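Local coordinates for uncharacterized protein (Bacteroides ovatus, PDB 3NQK) that is of unknown function but pairs an E-set-like N-terminal region with a BT_3044-like C-terminal region rich in beta strands, at residues Tyr263-Tyr268 and Arg304-Gln309. Residues are numbered along the deposited sequence; the frame is centred on the assembly and turned at random.
Sequences YLERRY and RNINTQ
Glu265 and Ile306 face each other as a hydrogen-bonded antiparallel pair. Glu265 N gives a bond to Ile306 O at 2.7 Å, and Ile306 N returns one to Glu265 O. Arg267 and Arg304 form the next such pair, again with two backbone bonds. Arg266 with Asn305 and Leu264 with Asn307 are the non-hydrogen-bonded pairs between and beside them. Just beyond the last strand pair, Tyr263 O takes two donors from Thr308. Thr308 N reaches Tyr263 O at 3.0 Å. Thr308 OG1 lies in the carbonyl plane, on a lone pair, 2.7 Å from Tyr263 O. Its hydroxyl sits between its own backbone N and carbonyl carbon (chi1 59°), which turns it to that oxygen. A valine here would probably cost Tyr263 O its hydroxyl donor, leaving the bond from the backbone N of this position and setting a methyl against the carbonyl.

On the face of Leu264 and Arg266, Arg266 NH1 makes a weak bond of 2.7 Å to Asn305 OD1. The guanidinium and amide planes stand 85° apart. Arg266 NE also forms a salt bridge with Asp258. Leu264 CD1 lies 3.3 Å from Ile306 O.

On the other face, Glu265 and Ile306 run side by side. Ile306 CD1 meets the edge of the Arg267 guanidinium, 3.4 Å from NH2. Glu265 OE2 sits over a face of that group as a charge pair. Val107 of the second subunit packs on Glu265 and Thr308.

At the loop end, Gln309 OE1 lies over one face of the Tyr263 ring, toward its rim near CG; the amide is nearly parallel to the ring, 9° apart.

Arg266 also pairs through its backbone with Val256. The contact joins the last two strands of an antiparallel beta meander, 244-257, 264-279 and 292-307, in the sheet of the BT_3044-like C-terminal region.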
# COMPACT_ATOMS: atom_id res chain seq x y z
N TYR A 263 -11.54 -3.77 11.23
CA TYR A 263 -10.91 -3.89 9.92
C TYR A 263 -9.90 -5.04 9.82
O TYR A 263 -9.46 -5.40 8.72
CB TYR A 263 -10.20 -2.57 9.56
CG TYR A 263 -9.19 -2.10 10.61
CD1 TYR A 263 -9.58 -1.25 11.65
CD2 TYR A 263 -7.85 -2.51 10.54
CE1 TYR A 263 -8.66 -0.81 12.60
CE2 TYR A 263 -6.93 -2.08 11.49
CZ TYR A 263 -7.34 -1.22 12.51
OH TYR A 263 -6.43 -0.79 13.46
N LEU A 264 -9.53 -5.60 10.96
CA LEU A 264 -8.47 -6.58 10.98
C LEU A 264 -8.97 -7.99 10.69
O LEU A 264 -9.80 -8.54 11.42
CB LEU A 264 -7.77 -6.55 12.33
CG LEU A 264 -6.48 -7.37 12.39
CD1 LEU A 264 -5.48 -6.85 11.36
CD2 LEU A 264 -5.90 -7.32 13.79
N GLU A 265 -8.44 -8.59 9.64
CA GLU A 265 -8.75 -9.96 9.30
C GLU A 265 -7.66 -10.86 9.88
O GLU A 265 -6.48 -10.60 9.68
CB GLU A 265 -8.83 -10.13 7.77
CG GLU A 265 -8.87 -11.60 7.30
CD GLU A 265 -8.83 -11.75 5.78
OE1 GLU A 265 -8.43 -10.79 5.08
OE2 GLU A 265 -9.16 -12.86 5.29
N ARG A 266 -8.06 -11.89 10.59
CA ARG A 266 -7.13 -12.85 11.13
C ARG A 266 -7.23 -14.15 10.35
O ARG A 266 -8.27 -14.78 10.33
CB ARG A 266 -7.42 -13.10 12.60
CG ARG A 266 -7.20 -11.85 13.51
CD ARG A 266 -7.03 -12.24 14.99
NE ARG A 266 -7.03 -11.07 15.88
CZ ARG A 266 -5.99 -10.25 16.07
NH1 ARG A 266 -4.84 -10.43 15.42
NH2 ARG A 266 -6.12 -9.22 16.91
N ARG A 267 -6.16 -14.50 9.64
CA ARG A 267 -6.16 -15.69 8.78
C ARG A 267 -5.33 -16.80 9.40
O ARG A 267 -4.16 -16.61 9.74
CB ARG A 267 -5.61 -15.35 7.40
CG ARG A 267 -5.99 -16.38 6.31
CD ARG A 267 -5.23 -16.15 4.99
NE ARG A 267 -5.54 -14.86 4.37
CZ ARG A 267 -6.64 -14.61 3.65
NH1 ARG A 267 -7.55 -15.56 3.46
NH2 ARG A 267 -6.83 -13.41 3.13
N TYR A 268 -5.95 -17.95 9.56
CA TYR A 268 -5.31 -19.08 10.21
C TYR A 268 -5.08 -20.23 9.23
O TYR A 268 -5.97 -20.58 8.46
CB TYR A 268 -6.18 -19.59 11.33
CG TYR A 268 -6.50 -18.55 12.38
CD1 TYR A 268 -5.67 -18.37 13.48
CD2 TYR A 268 -7.63 -17.78 12.29
CE1 TYR A 268 -5.97 -17.44 14.46
CE2 TYR A 268 -7.94 -16.84 13.27
CZ TYR A 268 -7.10 -16.68 14.35
OH TYR A 268 -7.39 -15.75 15.30
N ARG A 304 -1.98 -15.02 10.36
CA ARG A 304 -1.56 -13.97 9.47
C ARG A 304 -2.56 -12.81 9.62
O ARG A 304 -3.74 -12.97 9.37
CB ARG A 304 -1.53 -14.52 8.03
CG ARG A 304 -0.97 -13.61 6.97
CD ARG A 304 0.49 -13.30 7.15
NE ARG A 304 1.39 -14.45 7.03
CZ ARG A 304 1.77 -14.98 5.88
NH1 ARG A 304 1.20 -14.60 4.74
NH2 ARG A 304 2.66 -15.96 5.87
N ASN A 305 -2.09 -11.69 10.14
CA ASN A 305 -2.96 -10.55 10.41
C ASN A 305 -3.03 -9.62 9.23
O ASN A 305 -2.00 -9.17 8.73
CB ASN A 305 -2.46 -9.79 11.62
CG ASN A 305 -2.42 -10.65 12.85
OD1 ASN A 305 -3.43 -11.18 13.28
ND2 ASN A 305 -1.24 -10.81 13.41
N ILE A 306 -4.26 -9.28 8.80
CA ILE A 306 -4.45 -8.50 7.57
C ILE A 306 -5.32 -7.29 7.76
O ILE A 306 -6.46 -7.40 8.21
CB ILE A 306 -5.09 -9.35 6.49
CG1 ILE A 306 -4.15 -10.48 6.07
CG2 ILE A 306 -5.46 -8.48 5.29
CD1 ILE A 306 -4.80 -11.48 5.06
N ASN A 307 -4.81 -6.14 7.35
CA ASN A 307 -5.59 -4.90 7.39
C ASN A 307 -6.43 -4.78 6.12
O ASN A 307 -5.92 -4.46 5.07
CB ASN A 307 -4.66 -3.69 7.54
CG ASN A 307 -5.41 -2.38 7.58
OD1 ASN A 307 -6.59 -2.31 7.23
ND2 ASN A 307 -4.73 -1.33 7.98
N THR A 308 -7.72 -5.08 6.24
CA THR A 308 -8.61 -5.15 5.06
C THR A 308 -8.73 -3.83 4.36
O THR A 308 -8.97 -3.79 3.16
CB THR A 308 -9.96 -5.56 5.46
OG1 THR A 308 -10.48 -4.61 6.39
CG2 THR A 308 -9.94 -6.93 6.09
N GLN A 309 -8.61 -2.75 5.11
CA GLN A 309 -8.70 -1.42 4.54
C GLN A 309 -7.70 -1.26 3.40
O GLN A 309 -7.93 -0.46 2.47
CB GLN A 309 -8.48 -0.34 5.63
CG GLN A 309 -9.77 -0.05 6.46
CD GLN A 309 -9.51 0.72 7.77
OE1 GLN A 309 -8.35 0.86 8.22
NE2 GLN A 309 -10.59 1.19 8.41